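Local structure of amide synthase (Vibrio cholerae, 1L5A) at residues K159-Q162 with S163-E167. The protein probably forms amide bonds, as a free-standing condensation enzyme of the nonribosomal peptide synthetase type associated with the siderophore vibriobactin. Sequence-based numbering, arbitrary orientation.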
loop_
_atom_site.group_PDB
_atom_site.type_symbol
_atom_site.label_atom_id
_atom_site.label_comp_id
_atom_site.label_asym_id
_atom_site.label_seq_id
_atom_site.Cartn_x
_atom_site.Cartn_y
_atom_site.Cartn_z
ATOM N N LYS A 159 -18.261 -10.776 1.086
ATOM C CA LYS A 159 -17.683 -10.570 2.409
ATOM C C LYS A 159 -18.729 -9.776 3.202
ATOM O O LYS A 159 -19.550 -9.088 2.618
ATOM C CB LYS A 159 -16.404 -9.744 2.301
ATOM C CG LYS A 159 -15.335 -10.307 1.360
ATOM C CD LYS A 159 -14.369 -11.232 2.074
ATOM C CE LYS A 159 -13.319 -11.799 1.110
ATOM N NZ LYS A 159 -12.514 -10.770 0.363
ATOM N N PRO A 160 -18.718 -9.871 4.540
ATOM C CA PRO A 160 -19.711 -9.110 5.308
ATOM C C PRO A 160 -19.550 -7.619 5.128
ATOM O O PRO A 160 -18.446 -7.146 4.879
ATOM C CB PRO A 160 -19.461 -9.546 6.760
ATOM C CG PRO A 160 -18.085 -10.142 6.740
ATOM C CD PRO A 160 -17.979 -10.805 5.409
ATOM N N TYR A 161 -20.652 -6.882 5.249
ATOM C CA TYR A 161 -20.611 -5.432 5.084
ATOM C C TYR A 161 -19.680 -4.841 6.132
ATOM O O TYR A 161 -19.023 -3.834 5.886
ATOM C CB TYR A 161 -22.015 -4.821 5.231
ATOM C CG TYR A 161 -22.074 -3.318 4.949
ATOM C CD1 TYR A 161 -21.817 -2.819 3.671
ATOM C CD2 TYR A 161 -22.404 -2.406 5.951
ATOM C CE1 TYR A 161 -21.890 -1.477 3.403
ATOM C CE2 TYR A 161 -22.488 -1.043 5.684
ATOM C CZ TYR A 161 -22.233 -0.590 4.406
ATOM O OH TYR A 161 -22.373 0.742 4.098
ATOM N N GLN A 162 -19.632 -5.483 7.298
ATOM C CA GLN A 162 -18.786 -5.055 8.405
ATOM C C GLN A 162 -17.308 -4.985 8.008
ATOM O O GLN A 162 -16.551 -4.161 8.531
ATOM C CB GLN A 162 -18.954 -6.013 9.591
ATOM C CG GLN A 162 -18.123 -5.656 10.831
ATOM C CD GLN A 162 -18.466 -4.287 11.393
ATOM O OE1 GLN A 162 -19.614 -3.847 11.325
ATOM N NE2 GLN A 162 -17.475 -3.615 11.969
ATOM N N SER A 163 -16.884 -5.850 7.096
ATOM C CA SER A 163 -15.489 -5.807 6.673
ATOM C C SER A 163 -15.253 -4.495 5.924
ATOM O O SER A 163 -14.181 -3.884 6.052
ATOM C CB SER A 163 -15.144 -6.992 5.771
ATOM O OG SER A 163 -15.137 -8.208 6.502
ATOM N N TYR A 164 -16.250 -4.069 5.147
ATOM C CA TYR A 164 -16.142 -2.816 4.409
ATOM C C TYR A 164 -16.127 -1.640 5.397
ATOM O O TYR A 164 -15.319 -0.719 5.277
ATOM C CB TYR A 164 -17.309 -2.656 3.428
ATOM C CG TYR A 164 -17.389 -1.288 2.797
ATOM C CD1 TYR A 164 -16.425 -0.863 1.879
ATOM C CD2 TYR A 164 -18.367 -0.379 3.189
ATOM C CE1 TYR A 164 -16.428 0.439 1.381
ATOM C CE2 TYR A 164 -18.378 0.930 2.697
ATOM C CZ TYR A 164 -17.402 1.333 1.801
ATOM O OH TYR A 164 -17.365 2.640 1.380
ATOM N N LEU A 165 -17.001 -1.667 6.390
ATOM C CA LEU A 165 -17.010 -0.569 7.333
ATOM C C LEU A 165 -15.644 -0.406 7.950
ATOM O O LEU A 165 -15.134 0.712 8.061
ATOM C CB LEU A 165 -18.036 -0.803 8.430
ATOM C CG LEU A 165 -19.460 -0.683 7.924
ATOM C CD1 LEU A 165 -20.381 -0.741 9.115
ATOM C CD2 LEU A 165 -19.637 0.636 7.150
ATOM N N GLU A 166 -15.058 -1.525 8.360
ATOM C CA GLU A 166 -13.736 -1.495 8.970
ATOM C C GLU A 166 -12.711 -0.898 8.014
ATOM O O GLU A 166 -11.934 -0.008 8.382
ATOM C CB GLU A 166 -13.306 -2.898 9.358
ATOM C CG GLU A 166 -13.914 -3.390 10.645
ATOM C CD GLU A 166 -13.814 -4.895 10.768
ATOM O OE1 GLU A 166 -13.045 -5.519 9.980
ATOM O OE2 GLU A 166 -14.508 -5.443 11.651
ATOM N N GLU A 167 -12.715 -1.381 6.780
ATOM C CA GLU A 167 -11.782 -0.866 5.800
ATOM C C GLU A 167 -11.995 0.654 5.650
ATOM O O GLU A 167 -11.034 1.427 5.718
ATOM C CB GLU A 167 -11.970 -1.603 4.461
ATOM C CG GLU A 167 -10.888 -1.324 3.438
ATOM C CD GLU A 167 -11.233 -1.877 2.085
ATOM O OE1 GLU A 167 -10.883 -3.036 1.791
ATOM O OE2 GLU A 167 -11.886 -1.153 1.308
#
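Tyr161 and Tyr164 lie side by side and point the same way, one helical turn apart. They form an oblique pair, ring planes inclined at 40° with centroids 5.7 Å apart; the closest approach is between CE1 of Tyr161 and CD2 of Tyr164, at 3.7 Å. From the same side of the Tyr161 ring, Leu165 brings CD2 to 3.6 Å from Tyr161 CE2. A chi1 of -175° sets Tyr161 CG anti to the backbone N and beside the carbonyl carbon, and the ring stands out from the helix beside Tyr164 and Leu165. Both tyrosines are buried and also touch Leu2.

Gln162 and Glu166 cross at about a right angle on an exposed face. Here the Gln162 chain bends at chi2 and NE2 gives Glu166 OE2 a straight but long, weak hydrogen bond of 3.5 Å, with the amide and carboxylate planes 69° apart.

Backbone bonds fix this spacing: Leu165 N to Tyr161 O (3.0 Å) and Glu166 N to Gln162 O (3.0 Å) are i to i+4, whereas Ser163 N bonds to Pro160 O (3.0 Å) at i to i+3. Asp50 accepts the Tyr161 N-H through OD2. An i to i+3 bond followed by i to i+4 bonds is characteristic of an alpha-helix's opening turn, here that of helix 161-172 in the condensation domain.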